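Long-range contacts in nucleoside hydrolase, putative (Trypanosoma brucei, PDB 3FZ0), which belongs to the nucleoside hydrolase family and holds a calcium ion within an alpha/beta fold built round a mixed central sheet: residues Arg7-Thr13 with Val32-Thr38; Met24-Thr28 with Asp354-Tyr358; Phe151-Asp157 with Gly198-Pro202; Asp298-Val304 with Arg335-Thr341. The protein carries 2 engineered substitutions. All coordinates share one frame; numbering follows the deposited sequence.

Contact 1: Arg7-Thr13 with Val32-Thr38; sequences RKLIIDT and VEVIAIT
D12 and T38 meet near the C-terminal ends of two neighbouring parallel strands, their side chains at about a right angle. D12 CG stands anti to the backbone N (chi1 -171°), which swings the carboxylate across to the hydroxyl, and T38 OG1 donates to D12 OD2 at 2.5 Å. The hydroxyl arrives on the anti side of OD2, out of the carboxylate plane; N139 ND2 donates to the same oxygen, so two donors fix this buried group. At the other end of the pair K8 bends at chi2 (-59°) and passes I35, with K8 CB 4.0 Å from I35 CD1. Its ammonium reaches the extended side chain of E33 in a salt bridge, K8 NZ to E33 OE1 2.7 Å, met nearly head-on. On the face of L9, V32, I11 and V34 the contacts are apolar: L9 CG leans on V32 CG1 at 4.1 Å, and I11 CD1 lies crosswise against V34 CG2 at 3.7 Å, with A26 of helix 17-27 packed on both I11 and V34. T13 CG2 touches I37 CG2 at 3.7 Å, while T13 OG1 bonds to D19, a calcium ligand. Six backbone hydrogen bonds tie the strands, and their register slips by one residue between L9 and I10: L9 O accepts I35 N (2.9 Å), then I11 N turns to A36 O, a beta bulge centred on I35. Strand 6-13, helix 17-27 and strand 32-39 form a beta-alpha-beta crossover, the building unit of this alpha/beta fold, and its first strand runs up to the calcium site.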
loop_
_atom_site.group_PDB
_atom_site.type_symbol
_atom_site.label_atom_id
_atom_site.label_comp_id
_atom_site.label_asym_id
_atom_site.label_seq_id
_atom_site.Cartn_x
_atom_site.Cartn_y
_atom_site.Cartn_z
ATOM N N ARG B 7 -6.955 -25.208 33.722
ATOM C CA ARG B 7 -6.912 -24.644 32.395
ATOM C C ARG B 7 -6.949 -25.766 31.353
ATOM O O ARG B 7 -6.273 -26.780 31.486
ATOM C CB ARG B 7 -5.643 -23.794 32.227
ATOM C CG ARG B 7 -5.705 -22.434 32.912
ATOM C CD ARG B 7 -4.342 -21.797 33.092
ATOM N NE ARG B 7 -4.332 -20.855 34.211
ATOM C CZ ARG B 7 -4.528 -19.551 34.070
ATOM N NH1 ARG B 7 -4.736 -19.046 32.865
ATOM N NH2 ARG B 7 -4.507 -18.753 35.123
ATOM N N LYS B 8 -7.742 -25.575 30.309
ATOM C CA LYS B 8 -7.740 -26.477 29.162
ATOM C C LYS B 8 -7.228 -25.667 28.005
ATOM O O LYS B 8 -7.826 -24.661 27.655
ATOM C CB LYS B 8 -9.160 -26.983 28.851
ATOM C CG LYS B 8 -9.918 -27.584 30.030
ATOM C CD LYS B 8 -9.156 -28.752 30.612
ATOM C CE LYS B 8 -9.986 -29.524 31.648
ATOM N NZ LYS B 8 -9.050 -30.361 32.490
ATOM N N LEU B 9 -6.117 -26.068 27.414
ATOM C CA LEU B 9 -5.537 -25.289 26.311
ATOM C C LEU B 9 -5.641 -25.934 24.950
ATOM O O LEU B 9 -5.501 -27.129 24.803
ATOM C CB LEU B 9 -4.072 -24.979 26.544
ATOM C CG LEU B 9 -3.537 -24.429 27.852
ATOM C CD1 LEU B 9 -2.137 -23.850 27.530
ATOM C CD2 LEU B 9 -4.450 -23.370 28.456
ATOM N N ILE B 10 -5.891 -25.109 23.954
ATOM C CA ILE B 10 -5.697 -25.437 22.552
ATOM C C ILE B 10 -4.386 -24.754 22.210
ATOM O O ILE B 10 -4.183 -23.574 22.514
ATOM C CB ILE B 10 -6.831 -24.846 21.684
ATOM C CG1 ILE B 10 -8.201 -25.289 22.215
ATOM C CG2 ILE B 10 -6.636 -25.205 20.212
ATOM C CD1 ILE B 10 -9.349 -24.452 21.674
ATOM N N ILE B 11 -3.463 -25.485 21.620
ATOM C CA ILE B 11 -2.214 -24.860 21.230
ATOM C C ILE B 11 -2.079 -24.963 19.713
ATOM O O ILE B 11 -2.078 -26.058 19.121
ATOM C CB ILE B 11 -0.979 -25.459 21.968
ATOM C CG1 ILE B 11 -1.067 -25.168 23.466
ATOM C CG2 ILE B 11 0.334 -24.870 21.392
ATOM C CD1 ILE B 11 -0.052 -25.897 24.303
ATOM N N ASP B 12 -2.028 -23.808 19.079
ATOM C CA ASP B 12 -1.860 -23.747 17.634
ATOM C C ASP B 12 -0.421 -23.424 17.373
ATOM O O ASP B 12 0.111 -22.500 17.961
ATOM C CB ASP B 12 -2.789 -22.704 17.029
ATOM C CG ASP B 12 -2.809 -22.766 15.522
ATOM O OD1 ASP B 12 -1.989 -22.039 14.927
ATOM O OD2 ASP B 12 -3.595 -23.543 14.932
ATOM N N THR B 13 0.214 -24.193 16.502
ATOM C CA THR B 13 1.659 -24.192 16.432
ATOM C C THR B 13 2.229 -24.553 15.055
ATOM O O THR B 13 1.631 -25.342 14.304
ATOM C CB THR B 13 2.280 -25.159 17.531
ATOM O OG1 THR B 13 3.707 -25.163 17.427
ATOM C CG2 THR B 13 1.780 -26.582 17.359
ATOM N N VAL B 32 -3.096 -27.618 34.455
ATOM C CA VAL B 32 -3.128 -27.331 33.032
ATOM C C VAL B 32 -3.267 -28.658 32.297
ATOM O O VAL B 32 -2.599 -29.668 32.638
ATOM C CB VAL B 32 -1.839 -26.606 32.533
ATOM C CG1 VAL B 32 -1.870 -26.450 31.030
ATOM C CG2 VAL B 32 -1.675 -25.238 33.171
ATOM N N GLU B 33 -4.134 -28.650 31.291
ATOM C CA GLU B 33 -4.307 -29.769 30.382
ATOM C C GLU B 33 -4.383 -29.277 28.923
ATOM O O GLU B 33 -5.288 -28.499 28.554
ATOM C CB GLU B 33 -5.561 -30.555 30.721
ATOM C CG GLU B 33 -5.650 -31.880 29.969
ATOM C CD GLU B 33 -7.026 -32.533 29.998
ATOM O OE1 GLU B 33 -7.931 -32.098 30.753
ATOM O OE2 GLU B 33 -7.202 -33.497 29.224
ATOM N N VAL B 34 -3.432 -29.728 28.099
ATOM C CA VAL B 34 -3.479 -29.480 26.663
ATOM C C VAL B 34 -4.499 -30.448 26.082
ATOM O O VAL B 34 -4.292 -31.656 26.136
ATOM C CB VAL B 34 -2.118 -29.718 26.002
ATOM C CG1 VAL B 34 -2.235 -29.670 24.484
ATOM C CG2 VAL B 34 -1.117 -28.687 26.497
ATOM N N ILE B 35 -5.604 -29.920 25.555
ATOM C CA ILE B 35 -6.673 -30.778 25.031
ATOM C C ILE B 35 -6.631 -30.953 23.508
ATOM O O ILE B 35 -7.276 -31.861 22.990
ATOM C CB ILE B 35 -8.106 -30.348 25.487
ATOM C CG1 ILE B 35 -8.423 -28.903 25.086
ATOM C CG2 ILE B 35 -8.244 -30.489 26.957
ATOM C CD1 ILE B 35 -9.923 -28.523 25.236
ATOM N N ALA B 36 -5.877 -30.102 22.809
ATOM C CA ALA B 36 -5.711 -30.231 21.344
ATOM C C ALA B 36 -4.551 -29.419 20.844
ATOM O O ALA B 36 -4.287 -28.331 21.360
ATOM C CB ALA B 36 -6.988 -29.823 20.576
ATOM N N ILE B 37 -3.854 -29.968 19.848
ATOM C CA ILE B 37 -2.751 -29.284 19.205
ATOM C C ILE B 37 -3.139 -29.142 17.742
ATOM O O ILE B 37 -3.491 -30.124 17.067
ATOM C CB ILE B 37 -1.421 -30.046 19.381
ATOM C CG1 ILE B 37 -1.029 -30.043 20.883
ATOM C CG2 ILE B 37 -0.331 -29.456 18.466
ATOM C CD1 ILE B 37 0.206 -30.915 21.250
ATOM N N THR B 38 -3.153 -27.904 17.266
ATOM C CA THR B 38 -3.517 -27.643 15.892
ATOM C C THR B 38 -2.272 -27.118 15.181
ATOM O O THR B 38 -1.577 -26.224 15.669
ATOM C CB THR B 38 -4.674 -26.652 15.785
ATOM O OG1 THR B 38 -4.299 -25.433 16.430
ATOM C CG2 THR B 38 -5.895 -27.225 16.466
#

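Contact 2: Met24-Thr28 with Asp354-Tyr358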
loop_
_atom_site.group_PDB
_atom_site.type_symbol
_atom_site.label_atom_id
_atom_site.label_comp_id
_atom_site.label_asym_id
_atom_site.label_seq_id
_atom_site.Cartn_x
_atom_site.Cartn_y
_atom_site.Cartn_z
ATOM N N MET B 24 5.944 -28.504 25.983
ATOM C CA MET B 24 6.509 -29.169 27.141
ATOM C C MET B 24 6.170 -28.417 28.418
ATOM O O MET B 24 5.834 -29.021 29.443
ATOM C CB MET B 24 8.025 -29.361 26.993
ATOM C CG MET B 24 8.452 -30.365 25.889
ATOM S SD MET B 24 10.260 -30.540 25.716
ATOM C CE MET B 24 10.587 -31.936 26.761
ATOM N N LEU B 25 6.202 -27.098 28.343
ATOM C CA LEU B 25 5.933 -26.275 29.507
ATOM C C LEU B 25 4.454 -26.403 29.888
ATOM O O LEU B 25 4.122 -26.692 31.064
ATOM C CB LEU B 25 6.339 -24.828 29.245
ATOM C CG LEU B 25 6.555 -23.823 30.380
ATOM C CD1 LEU B 25 7.187 -22.559 29.809
ATOM C CD2 LEU B 25 5.301 -23.465 31.068
ATOM N N ALA B 26 3.567 -26.215 28.911
ATOM C CA ALA B 26 2.121 -26.467 29.122
ATOM C C ALA B 26 1.822 -27.850 29.714
ATOM O O ALA B 26 0.976 -27.961 30.590
ATOM C CB ALA B 26 1.366 -26.296 27.834
ATOM N N MET B 27 2.534 -28.882 29.248
ATOM C CA MET B 27 2.237 -30.243 29.660
ATOM C C MET B 27 2.798 -30.663 30.994
ATOM O O MET B 27 2.514 -31.772 31.417
ATOM C CB MET B 27 2.694 -31.233 28.597
ATOM C CG MET B 27 1.731 -31.349 27.445
ATOM S SD MET B 27 2.365 -32.496 26.242
ATOM C CE MET B 27 4.059 -31.963 26.185
ATOM N N THR B 28 3.604 -29.821 31.637
ATOM C CA THR B 28 4.307 -30.213 32.873
ATOM C C THR B 28 3.945 -29.257 34.003
ATOM O O THR B 28 4.589 -29.192 35.013
ATOM C CB THR B 28 5.843 -30.218 32.704
ATOM O OG1 THR B 28 6.311 -28.918 32.262
ATOM C CG2 THR B 28 6.264 -31.315 31.740
ATOM N N ASP B 354 11.153 -26.858 35.617
ATOM C CA ASP B 354 10.085 -27.803 35.917
ATOM C C ASP B 354 9.841 -28.813 34.796
ATOM O O ASP B 354 9.433 -29.956 35.077
ATOM C CB ASP B 354 8.794 -27.094 36.333
ATOM C CG ASP B 354 8.873 -26.528 37.739
ATOM O OD1 ASP B 354 8.001 -25.714 38.089
ATOM O OD2 ASP B 354 9.816 -26.866 38.508
ATOM N N ILE B 355 10.133 -28.430 33.554
ATOM C CA ILE B 355 10.056 -29.391 32.460
ATOM C C ILE B 355 10.943 -30.623 32.710
ATOM O O ILE B 355 10.481 -31.754 32.552
ATOM C CB ILE B 355 10.420 -28.763 31.099
ATOM C CG1 ILE B 355 9.439 -27.666 30.743
ATOM C CG2 ILE B 355 10.483 -29.832 29.997
ATOM C CD1 ILE B 355 9.872 -26.804 29.557
ATOM N N VAL B 356 12.203 -30.409 33.105
ATOM C CA VAL B 356 13.146 -31.531 33.187
ATOM C C VAL B 356 12.978 -32.363 34.460
ATOM O O VAL B 356 13.592 -33.436 34.610
ATOM C CB VAL B 356 14.620 -31.099 32.923
ATOM C CG1 VAL B 356 14.760 -30.476 31.548
ATOM C CG2 VAL B 356 15.156 -30.145 34.013
ATOM N N GLU B 357 12.149 -31.863 35.376
ATOM C CA GLU B 357 11.928 -32.508 36.680
ATOM C C GLU B 357 10.546 -33.200 36.739
ATOM O O GLU B 357 10.095 -33.676 37.780
ATOM C CB GLU B 357 12.054 -31.490 37.820
ATOM C CG GLU B 357 13.431 -30.908 38.071
ATOM C CD GLU B 357 13.378 -29.873 39.191
ATOM O OE1 GLU B 357 12.253 -29.456 39.511
ATOM O OE2 GLU B 357 14.422 -29.498 39.774
ATOM N N TYR B 358 9.869 -33.242 35.611
ATOM C CA TYR B 358 8.500 -33.721 35.579
ATOM C C TYR B 358 8.411 -35.250 35.747
ATOM O O TYR B 358 9.111 -36.018 35.073
ATOM C CB TYR B 358 7.845 -33.306 34.267
ATOM C CG TYR B 358 6.434 -33.818 34.034
ATOM C CD1 TYR B 358 5.356 -33.302 34.759
ATOM C CD2 TYR B 358 6.167 -34.798 33.078
ATOM C CE1 TYR B 358 4.068 -33.744 34.555
ATOM C CE2 TYR B 358 4.861 -35.265 32.859
ATOM C CZ TYR B 358 3.811 -34.712 33.596
ATOM O OH TYR B 358 2.506 -35.138 33.383
#
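T28 lays its methyl over one face of the Y358 ring: CG2 is 3.8 Å from the ring centroid, displaced toward the rim near Y358 CG, a CH-pi contact. Beside it I355 lays its branches against M24 and L25. I355 CG2 meets both ends of the M24 side chain, with M24 CE 3.9 Å away, the two chains crossing at about a right angle; I355 CD1 presses on the helix backbone and on L25 CB at 4.1 Å. The T28 hydroxyl turns back onto the last turn of helix 17-27, which T28 follows, and T28 OG1 donates to M24 O at 2.9 Å. With OG1 set between the backbone N and the carbonyl carbon (chi1 57°), CG2 is left to face the tyrosine. One shell out, Y60 of helix 46-60 touches M24 and T28, and I246 of helix 241-249 packs on both M24 and I355. W242 NE1 bonds to Y358 O and helps place the C-terminal turn. The two segments thus adhere through methyl, thioether and ring surfaces, while the T28 hydroxyl at the centre is satisfied by a carbonyl of the helix just before it; burial of apolar surface, rather than directed bonds between the segments, probably holds helix 345-356 here.

Contact 3: Phe151-Asp157 with Gly198-Pro202; sequences FSKLGTD and GWKCP
K200 arches over the turn formed by S152-G155 and sets its ammonium on two backbone carbonyls. Its chain bends at chi2, chi3 and chi4, the last torsion (90°) turning the tip inward, which brings K200 NZ to 2.8 Å from G155 O and 3.0 Å from S152 O. S152 O is met in its carbonyl plane, whereas the nitrogen stands well above that of G155. Nearer the backbone, K200 CB rests on T156 O at 3.4 Å. G155 has a positive phi of 83°, a backbone shape that favours glycine. A water stitches the same turn to the other segment: it donates to F151 O and L154 O and accepts from K200 N at 3.2 Å. The W199 side chain leaves its backbone away from the partner segment, yet its six-membered ring comes back to lie alongside F151 and L154. F151 CD2 is 3.8 Å from W199 CH2 with the ring planes nearly perpendicular (86°), and L154 CD1 approaches the indole edge, 4.1 Å from W199 CZ3. W199 NE1 is bonded to V193 O. The contact joins two helix-to-strand connections, the loops that lead into the adjacent parallel strands 162-165 and 203-206 of the alpha/beta sheet.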
loop_
_atom_site.group_PDB
_atom_site.type_symbol
_atom_site.label_atom_id
_atom_site.label_comp_id
_atom_site.label_asym_id
_atom_site.label_seq_id
_atom_site.Cartn_x
_atom_site.Cartn_y
_atom_site.Cartn_z
ATOM N N PHE B 151 -16.135 -18.056 20.064
ATOM C CA PHE B 151 -14.875 -17.613 20.674
ATOM C C PHE B 151 -15.030 -16.896 22.004
ATOM O O PHE B 151 -14.059 -16.707 22.728
ATOM C CB PHE B 151 -14.041 -16.825 19.686
ATOM C CG PHE B 151 -13.349 -17.699 18.693
ATOM C CD1 PHE B 151 -14.035 -18.202 17.572
ATOM C CD2 PHE B 151 -12.019 -18.080 18.892
ATOM C CE1 PHE B 151 -13.376 -19.053 16.663
ATOM C CE2 PHE B 151 -11.388 -18.916 17.999
ATOM C CZ PHE B 151 -12.052 -19.391 16.887
ATOM N N SER B 152 -16.265 -16.552 22.345
ATOM C CA SER B 152 -16.545 -15.936 23.628
ATOM C C SER B 152 -16.484 -16.995 24.739
ATOM O O SER B 152 -16.487 -16.647 25.915
ATOM C CB SER B 152 -17.919 -15.257 23.598
ATOM O OG SER B 152 -18.914 -16.249 23.639
ATOM N N LYS B 153 -16.449 -18.275 24.363
ATOM C CA LYS B 153 -16.330 -19.354 25.343
ATOM C C LYS B 153 -14.932 -19.432 25.956
ATOM O O LYS B 153 -14.736 -20.108 26.957
ATOM C CB LYS B 153 -16.729 -20.714 24.750
ATOM C CG LYS B 153 -18.228 -20.880 24.436
ATOM C CD LYS B 153 -18.565 -22.277 24.827
ATOM C CE LYS B 153 -19.776 -22.830 24.151
ATOM N NZ LYS B 153 -19.706 -24.340 24.283
ATOM N N LEU B 154 -13.968 -18.759 25.341
ATOM C CA LEU B 154 -12.575 -18.714 25.836
ATOM C C LEU B 154 -12.403 -17.620 26.882
ATOM O O LEU B 154 -12.932 -16.502 26.732
ATOM C CB LEU B 154 -11.598 -18.465 24.695
ATOM C CG LEU B 154 -11.496 -19.534 23.611
ATOM C CD1 LEU B 154 -10.757 -19.021 22.426
ATOM C CD2 LEU B 154 -10.822 -20.791 24.098
ATOM N N GLY B 155 -11.699 -17.957 27.948
ATOM C CA GLY B 155 -11.302 -17.019 28.964
ATOM C C GLY B 155 -12.365 -16.753 29.980
ATOM O O GLY B 155 -13.379 -17.441 30.035
ATOM N N THR B 156 -12.120 -15.722 30.778
ATOM C CA THR B 156 -13.025 -15.270 31.822
ATOM C C THR B 156 -13.057 -13.755 31.656
ATOM O O THR B 156 -12.427 -13.232 30.720
ATOM C CB THR B 156 -12.474 -15.733 33.192
ATOM O OG1 THR B 156 -12.719 -17.144 33.332
ATOM C CG2 THR B 156 -13.128 -15.032 34.347
ATOM N N ASP B 157 -13.798 -13.033 32.503
ATOM C CA ASP B 157 -13.697 -11.562 32.513
ATOM C C ASP B 157 -12.293 -11.153 32.983
ATOM O O ASP B 157 -11.844 -10.055 32.720
ATOM C CB ASP B 157 -14.786 -10.924 33.384
ATOM C CG ASP B 157 -14.853 -11.523 34.804
ATOM O OD1 ASP B 157 -14.132 -12.512 35.105
ATOM O OD2 ASP B 157 -15.642 -11.003 35.634
ATOM N N GLY B 198 -15.889 -9.431 20.627
ATOM C CA GLY B 198 -16.470 -10.402 21.514
ATOM C C GLY B 198 -15.508 -11.287 22.281
ATOM O O GLY B 198 -15.938 -12.289 22.840
ATOM N N TRP B 199 -14.221 -10.947 22.299
ATOM C CA TRP B 199 -13.294 -11.565 23.240
ATOM C C TRP B 199 -13.702 -11.110 24.632
ATOM O O TRP B 199 -14.050 -9.948 24.824
ATOM C CB TRP B 199 -11.862 -11.098 23.002
ATOM C CG TRP B 199 -11.209 -11.497 21.717
ATOM C CD1 TRP B 199 -10.733 -10.650 20.759
ATOM C CD2 TRP B 199 -10.883 -12.822 21.273
ATOM N NE1 TRP B 199 -10.142 -11.355 19.737
ATOM C CE2 TRP B 199 -10.221 -12.693 20.026
ATOM C CE3 TRP B 199 -11.058 -14.092 21.811
ATOM C CZ2 TRP B 199 -9.752 -13.791 19.307
ATOM C CZ3 TRP B 199 -10.602 -15.191 21.089
ATOM C CH2 TRP B 199 -9.957 -15.026 19.847
ATOM N N LYS B 200 -13.654 -12.022 25.596
ATOM C CA LYS B 200 -13.923 -11.675 26.990
ATOM C C LYS B 200 -12.822 -10.794 27.594
ATOM O O LYS B 200 -13.088 -9.982 28.481
ATOM C CB LYS B 200 -14.116 -12.937 27.828
ATOM C CG LYS B 200 -15.502 -13.611 27.693
ATOM C CD LYS B 200 -15.867 -14.268 29.030
ATOM C CE LYS B 200 -16.692 -15.563 28.896
ATOM N NZ LYS B 200 -15.816 -16.784 28.808
ATOM N N CYS B 201 -11.595 -10.978 27.110
ATOM C CA CYS B 201 -10.448 -10.195 27.524
ATOM C C CYS B 201 -9.661 -9.812 26.298
ATOM O O CYS B 201 -9.578 -10.599 25.351
ATOM C CB CYS B 201 -9.489 -11.013 28.402
ATOM S SG CYS B 201 -9.749 -10.894 30.163
ATOM N N PRO B 202 -9.017 -8.631 26.325
ATOM C CA PRO B 202 -8.152 -8.249 25.200
ATOM C C PRO B 202 -7.142 -9.345 24.882
ATOM O O PRO B 202 -6.668 -10.021 25.796
ATOM C CB PRO B 202 -7.393 -7.031 25.738
ATOM C CG PRO B 202 -8.307 -6.481 26.810
ATOM C CD PRO B 202 -9.036 -7.621 27.400
HETATM O O HOH W 1 -13.267 -14.964 24.493
#

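Contact 4: Asp298-Val304 with Arg335-Thr341; sequences DSFLTYV and RNCNVIT
N336 ND2 donates to two carbonyls, V304 O at 3.1 Å across the contact and L194 O of helix 187-195. The other end of the amide accepts V304 N at N336 OD1, 3.0 Å away, in plane and on a lone pair. Together the bonds fix the rotation of the amide, whose plane lies only 14° from that of the Y303 ring. R335 runs extended across L301, with R335 CB 3.9 Å from L301 CG. R335 NH1 donates to a lone pair of L301 O at 2.9 Å; R335 NE forms a salt bridge with E325. At the more open end, N338 ND2 makes a weak bond to S299 OG (3.2 Å) and a further one to Q204 OE1, while a water spans S299 OG and N338 OD1, donating to the latter at 2.6 Å. On the other face V304 CB sits on C337 CB at 3.6 Å and V304 CG2 on V339 CG2 at 3.7 Å, with I319 of the next strand packed on both valines. F300 and V339 exchange two backbone hydrogen bonds, as do T302 and C337. N336 and C337 together face T302, a classic beta bulge in the antiparallel pair. Beyond the bulge the N336 amide serves both backbone groups of V304, while R335 adds a side-chain donor to L301 O, so this end is pinned by directional bonds.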
loop_
_atom_site.group_PDB
_atom_site.type_symbol
_atom_site.label_atom_id
_atom_site.label_comp_id
_atom_site.label_asym_id
_atom_site.label_seq_id
_atom_site.Cartn_x
_atom_site.Cartn_y
_atom_site.Cartn_z
ATOM N N ASP B 298 4.886 -6.166 33.524
ATOM C CA ASP B 298 4.528 -4.889 32.921
ATOM C C ASP B 298 3.846 -5.112 31.590
ATOM O O ASP B 298 4.228 -6.021 30.827
ATOM C CB ASP B 298 5.769 -4.012 32.728
ATOM C CG ASP B 298 5.460 -2.531 32.798
ATOM O OD1 ASP B 298 4.262 -2.115 32.778
ATOM O OD2 ASP B 298 6.434 -1.758 32.856
ATOM N N SER B 299 2.826 -4.294 31.323
ATOM C CA SER B 299 2.128 -4.308 30.041
ATOM C C SER B 299 1.392 -2.992 29.769
ATOM O O SER B 299 1.301 -2.112 30.629
ATOM C CB SER B 299 1.179 -5.506 29.944
ATOM O OG SER B 299 0.174 -5.451 30.914
ATOM N N PHE B 300 0.899 -2.857 28.542
ATOM C CA PHE B 300 0.235 -1.648 28.112
ATOM C C PHE B 300 -1.001 -1.986 27.272
ATOM O O PHE B 300 -0.894 -2.494 26.144
ATOM C CB PHE B 300 1.200 -0.712 27.363
ATOM C CG PHE B 300 0.578 0.610 26.988
ATOM C CD1 PHE B 300 0.141 1.496 27.984
ATOM C CD2 PHE B 300 0.392 0.958 25.650
ATOM C CE1 PHE B 300 -0.480 2.736 27.648
ATOM C CE2 PHE B 300 -0.219 2.196 25.309
ATOM C CZ PHE B 300 -0.651 3.083 26.300
ATOM N N LEU B 301 -2.169 -1.727 27.849
ATOM C CA LEU B 301 -3.434 -2.001 27.181
ATOM C C LEU B 301 -3.815 -0.836 26.271
ATOM O O LEU B 301 -4.008 0.296 26.736
ATOM C CB LEU B 301 -4.525 -2.288 28.225
ATOM C CG LEU B 301 -5.994 -2.489 27.773
ATOM C CD1 LEU B 301 -6.137 -3.590 26.714
ATOM C CD2 LEU B 301 -6.955 -2.747 28.952
ATOM N N THR B 302 -3.928 -1.103 24.974
ATOM C CA THR B 302 -4.292 -0.039 24.022
ATOM C C THR B 302 -4.855 -0.651 22.744
ATOM O O THR B 302 -5.133 -1.847 22.731
ATOM C CB THR B 302 -3.081 0.860 23.696
ATOM O OG1 THR B 302 -3.491 1.913 22.820
ATOM C CG2 THR B 302 -1.961 0.035 23.044
ATOM N N TYR B 303 -4.989 0.157 21.684
ATOM C CA TYR B 303 -5.379 -0.330 20.360
ATOM C C TYR B 303 -4.163 -0.747 19.532
ATOM O O TYR B 303 -3.215 0.028 19.371
ATOM C CB TYR B 303 -6.160 0.726 19.588
ATOM C CG TYR B 303 -6.542 0.277 18.195
ATOM C CD1 TYR B 303 -7.622 -0.617 17.991
ATOM C CD2 TYR B 303 -5.842 0.748 17.072
ATOM C CE1 TYR B 303 -7.982 -1.039 16.716
ATOM C CE2 TYR B 303 -6.194 0.335 15.784
ATOM C CZ TYR B 303 -7.260 -0.564 15.620
ATOM O OH TYR B 303 -7.613 -0.970 14.357
ATOM N N VAL B 304 -4.223 -1.971 19.012
ATOM C CA VAL B 304 -3.199 -2.550 18.181
ATOM C C VAL B 304 -3.833 -3.139 16.919
ATOM O O VAL B 304 -4.948 -3.693 16.954
ATOM C CB VAL B 304 -2.443 -3.640 18.977
ATOM C CG1 VAL B 304 -1.439 -4.396 18.121
ATOM C CG2 VAL B 304 -1.750 -3.002 20.161
ATOM N N ARG B 335 -9.648 -0.338 23.167
ATOM C CA ARG B 335 -8.474 -1.024 23.736
ATOM C C ARG B 335 -8.605 -2.538 23.578
ATOM O O ARG B 335 -9.131 -3.241 24.466
ATOM C CB ARG B 335 -8.274 -0.637 25.199
ATOM C CG ARG B 335 -7.758 0.725 25.362
ATOM C CD ARG B 335 -7.520 1.151 26.792
ATOM N NE ARG B 335 -7.514 2.621 26.834
ATOM C CZ ARG B 335 -6.475 3.393 26.509
ATOM N NH1 ARG B 335 -5.316 2.837 26.140
ATOM N NH2 ARG B 335 -6.591 4.729 26.569
ATOM N N ASN B 336 -8.124 -3.034 22.443
ATOM C CA ASN B 336 -8.324 -4.422 22.057
ATOM C C ASN B 336 -7.170 -5.340 22.340
ATOM O O ASN B 336 -7.296 -6.545 22.128
ATOM C CB ASN B 336 -8.646 -4.514 20.565
ATOM C CG ASN B 336 -7.473 -4.096 19.678
ATOM O OD1 ASN B 336 -6.584 -3.375 20.104
ATOM N ND2 ASN B 336 -7.497 -4.524 18.425
ATOM N N CYS B 337 -6.050 -4.793 22.796
ATOM C CA CYS B 337 -4.835 -5.592 22.920
ATOM C C CYS B 337 -3.945 -5.190 24.099
ATOM O O CYS B 337 -3.676 -4.009 24.306
ATOM C CB CYS B 337 -4.066 -5.512 21.617
ATOM S SG CYS B 337 -2.463 -6.340 21.614
ATOM N N ASN B 338 -3.514 -6.177 24.878
ATOM C CA ASN B 338 -2.578 -5.957 25.977
ATOM C C ASN B 338 -1.171 -6.295 25.511
ATOM O O ASN B 338 -0.852 -7.452 25.270
ATOM C CB ASN B 338 -2.972 -6.783 27.198
ATOM C CG ASN B 338 -2.266 -6.329 28.487
ATOM O OD1 ASN B 338 -1.977 -5.144 28.678
ATOM N ND2 ASN B 338 -1.993 -7.288 29.376
ATOM N N VAL B 339 -0.356 -5.266 25.327
ATOM C CA VAL B 339 1.009 -5.417 24.822
ATOM C C VAL B 339 1.869 -5.736 26.033
ATOM O O VAL B 339 2.018 -4.878 26.907
ATOM C CB VAL B 339 1.495 -4.113 24.111
ATOM C CG1 VAL B 339 2.917 -4.252 23.635
ATOM C CG2 VAL B 339 0.545 -3.784 22.945
ATOM N N ILE B 340 2.380 -6.972 26.105
ATOM C CA ILE B 340 3.208 -7.409 27.226
ATOM C C ILE B 340 4.624 -6.817 27.059
ATOM O O ILE B 340 5.263 -7.042 26.025
ATOM C CB ILE B 340 3.310 -8.953 27.282
ATOM C CG1 ILE B 340 1.932 -9.637 27.101
ATOM C CG2 ILE B 340 4.041 -9.395 28.538
ATOM C CD1 ILE B 340 0.869 -9.309 28.156
ATOM N N THR B 341 5.121 -6.087 28.065
ATOM C CA THR B 341 6.410 -5.402 27.924
ATOM C C THR B 341 7.503 -5.892 28.862
ATOM O O THR B 341 8.675 -5.646 28.602
ATOM C CB THR B 341 6.300 -3.869 28.001
ATOM O OG1 THR B 341 5.741 -3.498 29.258
ATOM C CG2 THR B 341 5.399 -3.310 26.838
HETATM O O HOH W 2 -1.933 -3.694 30.799
#

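How the contacts relate
Contacts 1 and 4 both pair strands of the mixed central sheet, parallel in contact 1 and antiparallel in contact 4, each with a bulge. Contact 1 is the most buried and alone reaches the calcium site, whereas contacts 2, 3 and 4 are partly buried and lie farther from the chain centre. Helix 17-27 leads from one strand of contact 1 to the other and supplies one side of contact 2. Contact 3 touches contact 4 through P202, which lies against L301 and N336. Backbone bonding is supplemented in contact 1 by a carboxylate-hydroxyl bond and a salt bridge, in contact 4 by amide and guanidinium bonds; contact 2 is apolar, and contact 3 sets lysine and water on loop carbonyls.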